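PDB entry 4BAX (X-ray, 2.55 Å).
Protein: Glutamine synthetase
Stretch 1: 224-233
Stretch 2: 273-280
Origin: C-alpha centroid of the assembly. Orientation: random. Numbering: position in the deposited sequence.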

ATOM      1  N   GLY A 224       6.611   4.272  32.564  1.00 41.72           N
ATOM      2  CA  GLY A 224       6.348   2.958  33.106  1.00 42.26           C
ATOM      3  C   GLY A 224       7.559   2.188  33.585  1.00 42.85           C
ATOM      4  O   GLY A 224       8.548   2.763  34.027  1.00 42.43           O
ATOM      5  N   ASP A 225       7.506   0.875  33.430  1.00 43.98           N
ATOM      6  CA  ASP A 225       8.560   0.026  33.957  1.00 45.33           C
ATOM      7  C   ASP A 225       9.709  -0.098  32.976  1.00 44.29           C
ATOM      8  O   ASP A 225      10.702  -0.772  33.254  1.00 45.34           O
ATOM      9  CB  ASP A 225       8.006  -1.354  34.294  1.00 47.28           C
ATOM     10  CG  ASP A 225       7.194  -1.344  35.573  1.00 49.06           C
ATOM     11  OD1 ASP A 225       7.462  -0.474  36.441  1.00 49.59           O
ATOM     12  OD2 ASP A 225       6.323  -2.231  35.732  1.00 49.71           O
ATOM     13  N   TRP A 226       9.558   0.536  31.818  1.00 41.53           N
ATOM     14  CA  TRP A 226      10.633   0.599  30.831  1.00 38.11           C
ATOM     15  C   TRP A 226      11.814   1.415  31.365  1.00 36.52           C
ATOM     16  O   TRP A 226      11.651   2.464  31.981  1.00 36.35           O
ATOM     17  CB  TRP A 226      10.103   1.143  29.495  1.00 36.49           C
ATOM     18  CG  TRP A 226       8.921   0.348  29.023  1.00 34.74           C
ATOM     19  CD1 TRP A 226       7.599   0.643  29.199  1.00 34.05           C
ATOM     20  CD2 TRP A 226       8.962  -0.903  28.333  1.00 33.44           C
ATOM     21  NE1 TRP A 226       6.814  -0.347  28.646  1.00 33.41           N
ATOM     22  CE2 TRP A 226       7.631  -1.304  28.106  1.00 32.98           C
ATOM     23  CE3 TRP A 226       9.993  -1.716  27.879  1.00 32.86           C
ATOM     24  CZ2 TRP A 226       7.313  -2.482  27.451  1.00 32.27           C
ATOM     25  CZ3 TRP A 226       9.669  -2.889  27.224  1.00 32.56           C
ATOM     26  CH2 TRP A 226       8.345  -3.258  27.016  1.00 32.29           C
ATOM     27  N   ASN A 227      13.014   0.920  31.101  1.00 35.60           N
ATOM     28  CA  ASN A 227      14.221   1.485  31.687  1.00 34.87           C
ATOM     29  C   ASN A 227      14.531   2.919  31.278  1.00 33.03           C
ATOM     30  O   ASN A 227      14.430   3.292  30.106  1.00 32.72           O
ATOM     31  CB  ASN A 227      15.429   0.592  31.406  1.00 35.83           C
ATOM     32  CG  ASN A 227      15.894  -0.154  32.637  1.00 36.93           C
ATOM     33  OD1 ASN A 227      15.083  -0.664  33.424  1.00 37.30           O
ATOM     34  ND2 ASN A 227      17.205  -0.254  32.798  1.00 37.37           N
ATOM     35  N   GLY A 228      14.975   3.699  32.254  1.00 31.82           N
ATOM     36  CA  GLY A 228      15.448   5.045  31.994  1.00 30.57           C
ATOM     37  C   GLY A 228      16.840   5.064  31.378  1.00 29.48           C
ATOM     38  O   GLY A 228      17.553   4.051  31.371  1.00 29.51           O
ATOM     39  N   ALA A 229      17.209   6.208  30.810  1.00 28.24           N
ATOM     40  CA  ALA A 229      18.538   6.369  30.243  1.00 26.65           C
ATOM     41  C   ALA A 229      19.392   7.253  31.152  1.00 25.88           C
ATOM     42  O   ALA A 229      19.038   8.412  31.417  1.00 26.41           O
ATOM     43  CB  ALA A 229      18.450   6.936  28.811  1.00 25.60           C
ATOM     44  N   GLY A 230      20.496   6.704  31.656  1.00 24.38           N
ATOM     45  CA  GLY A 230      21.381   7.486  32.507  1.00 23.58           C
ATOM     46  C   GLY A 230      22.743   7.826  31.909  1.00 22.41           C
ATOM     47  O   GLY A 230      23.052   7.409  30.787  1.00 20.90           O
ATOM     48  N   ALA A 231      23.535   8.592  32.669  1.00 23.25           N
ATOM     49  CA  ALA A 231      24.957   8.824  32.383  1.00 24.82           C
ATOM     50  C   ALA A 231      25.773   8.624  33.662  1.00 27.58           C
ATOM     51  O   ALA A 231      26.127   9.608  34.330  1.00 27.83           O
ATOM     52  CB  ALA A 231      25.194  10.240  31.805  1.00 23.88           C
ATOM     53  N   HIS A 232      25.978   7.361  34.054  1.00 29.92           N
ATOM     54  CA  HIS A 232      26.716   7.038  35.276  1.00 32.45           C
ATOM     55  C   HIS A 232      28.124   7.585  35.153  1.00 34.65           C
ATOM     56  O   HIS A 232      28.779   7.410  34.113  1.00 35.28           O
ATOM     57  CB  HIS A 232      26.776   5.531  35.515  1.00 33.13           C
ATOM     58  CG  HIS A 232      25.469   4.930  35.933  1.00 33.88           C
ATOM     59  ND1 HIS A 232      24.314   5.677  36.049  1.00 34.66           N
ATOM     60  CD2 HIS A 232      25.140   3.667  36.297  1.00 34.10           C
ATOM     61  CE1 HIS A 232      23.325   4.895  36.448  1.00 34.75           C
ATOM     62  NE2 HIS A 232      23.802   3.672  36.609  1.00 34.52           N
ATOM     63  N   THR A 233      28.593   8.228  36.217  1.00 35.69           N
ATOM     64  CA  THR A 233      29.896   8.874  36.199  1.00 36.09           C
ATOM     65  C   THR A 233      30.847   8.236  37.217  1.00 36.99           C
ATOM     66  O   THR A 233      30.543   8.122  38.408  1.00 37.08           O
ATOM     67  CB  THR A 233      29.766  10.380  36.438  1.00 35.11           C
ATOM     68  OG1 THR A 233      28.814  10.918  35.508  1.00 34.28           O
ATOM     69  CG2 THR A 233      31.109  11.057  36.241  1.00 35.14           C
ATOM     70  N   ASP A 273      11.378  11.971  36.776  1.00 39.83           N
ATOM     71  CA  ASP A 273      10.740  10.948  35.938  1.00 38.87           C
ATOM     72  C   ASP A 273      11.536   9.623  35.822  1.00 36.99           C
ATOM     73  O   ASP A 273      10.959   8.540  35.636  1.00 35.67           O
ATOM     74  CB  ASP A 273      10.364  11.525  34.566  1.00 40.08           C
ATOM     75  CG  ASP A 273       9.392  12.724  34.681  1.00 41.83           C
ATOM     76  OD1 ASP A 273       8.507  12.711  35.570  1.00 42.14           O
ATOM     77  OD2 ASP A 273       9.523  13.694  33.896  1.00 42.21           O
ATOM     78  N   ARG A 274      12.865   9.733  35.860  1.00 36.65           N
ATOM     79  CA  ARG A 274      13.730   8.564  35.818  1.00 36.73           C
ATOM     80  C   ARG A 274      14.061   8.054  37.221  1.00 38.19           C
ATOM     81  O   ARG A 274      14.004   6.860  37.469  1.00 38.40           O
ATOM     82  CB  ARG A 274      15.007   8.833  35.023  1.00 36.08           C
ATOM     83  CG  ARG A 274      16.032   7.697  35.090  1.00 35.12           C
ATOM     84  CD  ARG A 274      17.255   8.032  34.265  1.00 33.99           C
ATOM     85  NE  ARG A 274      18.192   8.775  35.091  1.00 33.54           N
ATOM     86  CZ  ARG A 274      19.262   8.265  35.700  1.00 33.14           C
ATOM     87  NH1 ARG A 274      19.588   6.988  35.554  1.00 33.02           N
ATOM     88  NH2 ARG A 274      20.030   9.053  36.438  1.00 33.01           N
ATOM     89  N   LEU A 275      14.398   8.953  38.145  1.00 47.73           N
ATOM     90  CA  LEU A 275      14.793   8.527  39.499  1.00 49.30           C
ATOM     91  C   LEU A 275      13.582   8.465  40.412  1.00 52.49           C
ATOM     92  O   LEU A 275      13.222   9.428  41.099  1.00 52.33           O
ATOM     93  CB  LEU A 275      15.886   9.416  40.111  1.00 47.36           C
ATOM     94  CG  LEU A 275      17.275   9.391  39.465  1.00 45.90           C
ATOM     95  CD1 LEU A 275      18.226  10.316  40.226  1.00 45.52           C
ATOM     96  CD2 LEU A 275      17.839   7.973  39.402  1.00 45.28           C
ATOM     97  N   THR A 276      12.982   7.288  40.419  1.00 56.11           N
ATOM     98  CA  THR A 276      11.794   7.006  41.194  1.00 59.87           C
ATOM     99  C   THR A 276      12.324   6.044  42.244  1.00 64.81           C
ATOM    100  O   THR A 276      13.440   5.521  42.100  1.00 65.14           O
ATOM    101  CB  THR A 276      10.737   6.285  40.328  1.00 58.92           C
ATOM    102  OG1 THR A 276      11.315   5.120  39.724  1.00 58.84           O
ATOM    103  CG2 THR A 276      10.221   7.198  39.224  1.00 58.31           C
ATOM    104  N   GLY A 277      11.565   5.820  43.311  1.00 69.51           N
ATOM    105  CA  GLY A 277      12.043   4.900  44.325  1.00 74.67           C
ATOM    106  C   GLY A 277      12.184   3.491  43.788  1.00 79.66           C
ATOM    107  O   GLY A 277      13.240   2.869  43.954  1.00 80.14           O
ATOM    108  N   LEU A 278      11.157   3.016  43.094  1.00 83.79           N
ATOM    109  CA  LEU A 278      10.956   1.588  42.835  1.00 87.90           C
ATOM    110  C   LEU A 278      12.077   0.862  42.070  1.00 90.82           C
ATOM    111  O   LEU A 278      12.567  -0.178  42.519  1.00 91.17           O
ATOM    112  CB  LEU A 278       9.637   1.402  42.088  1.00 88.74           C
ATOM    113  CG  LEU A 278       9.356   2.556  41.109  1.00 89.16           C
ATOM    114  CD1 LEU A 278       9.094   2.087  39.680  1.00 89.27           C
ATOM    115  CD2 LEU A 278       8.186   3.414  41.610  1.00 89.26           C
ATOM    116  N   HIS A 279      12.480   1.394  40.920  1.00 93.18           N
ATOM    117  CA  HIS A 279      13.591   0.804  40.175  1.00 95.36           C
ATOM    118  C   HIS A 279      14.819   1.673  40.262  1.00 95.41           C
ATOM    119  O   HIS A 279      14.941   2.512  41.164  1.00 95.78           O
ATOM    120  CB  HIS A 279      13.236   0.564  38.712  1.00 97.10           C
ATOM    121  CG  HIS A 279      12.054  -0.333  38.542  1.00 98.85           C
ATOM    122  ND1 HIS A 279      10.920   0.051  37.858  1.00 99.50           N
ATOM    123  CD2 HIS A 279      11.790  -1.557  39.057  1.00 99.62           C
ATOM    124  CE1 HIS A 279      10.027  -0.920  37.917  1.00 99.85           C
ATOM    125  NE2 HIS A 279      10.528  -1.905  38.642  1.00 99.93           N
ATOM    126  N   GLU A 280      15.732   1.470  39.318  1.00 94.63           N
ATOM    127  CA  GLU A 280      16.928   2.295  39.270  1.00 93.34           C
ATOM    128  C   GLU A 280      16.642   3.787  39.108  1.00 90.07           C
ATOM    129  O   GLU A 280      15.820   4.219  38.290  1.00 89.99           O
ATOM    130  CB  GLU A 280      17.861   1.793  38.157  1.00 94.77           C
ATOM    131  CG  GLU A 280      18.130   0.306  38.226  1.00 96.06           C
ATOM    132  CD  GLU A 280      19.133  -0.019  39.298  1.00 97.04           C
ATOM    133  OE1 GLU A 280      19.717   0.941  39.844  1.00 97.29           O
ATOM    134  OE2 GLU A 280      19.336  -1.217  39.591  1.00 97.44           O
TER

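Packing of residues 224-233 against residues 273-280 in glutamine synthetase. The two segments lie in one chain and together bury a modest 275 Å². Stretch 1 is loop until it enters a strand that is established by T233 and continues later in the chain; stretch 2 follows a weakly bonded helix that begins earlier in the chain, and its later residues are loop. The backbones come nearest at G228 and R274, whose CA atoms are 5.5 Å apart, and stand wider at D225 and H279, with CA to CA 8.0 Å. No hydrogen bond joins the stretches, so the contact rests on shape and on close polar approach.

R274 covers the most surface. Its CA-to-CB bond points toward stretch 1, and chi1 and chi2 are both t, so the chain leaves the backbone extended before chi3 turns to p. Along this path it follows the backbone of three successive residues. R274 CG lies 4.1 Å from G228 CA, R274 CD is 3.4 Å from A229 O, and R274 NH1 is 3.6 Å from G230 CA, which sits over one face of the guanidinium. The two glycines make this close passage possible: an ideal CB on G228 would fall 2.6 Å from R274 CG, and one on G230 would fall 2.7 Å from R274 NH1, both clashes. A229, between them, directs its methyl group away; its contact with R274 is made by the carbonyl oxygen. Farther along, H232 CE1 is 4.4 Å from R274 NH1; ring and guanidinium meet near the planes of both, edge to edge, rather than stacking. R274 NE and NH2 are hydrogen-bonded elsewhere in the structure, which leaves their polar needs met without help from stretch 1.

The second site pairs H279 with D225, both exposed. The CA-to-CB bond of H279 points toward stretch 1, whereas that of D225 runs sideways and its carboxylate comes nearer. With chi1 of both residues in m, D225 OD1 lies 3.0 Å from H279 CE1, at the edge of the imidazole near its plane. A carbon between two ring nitrogens is polarised, so an acidic oxygen at this edge is electrostatically reasonable, although the pair is not a hydrogen bond. The same oxygen, D225 OD1, is 4.4 Å from L278 CD1, a looser contact. L278 and H279 are poorly ordered, with high B factors, so the fine geometry here is less secure than that around R274.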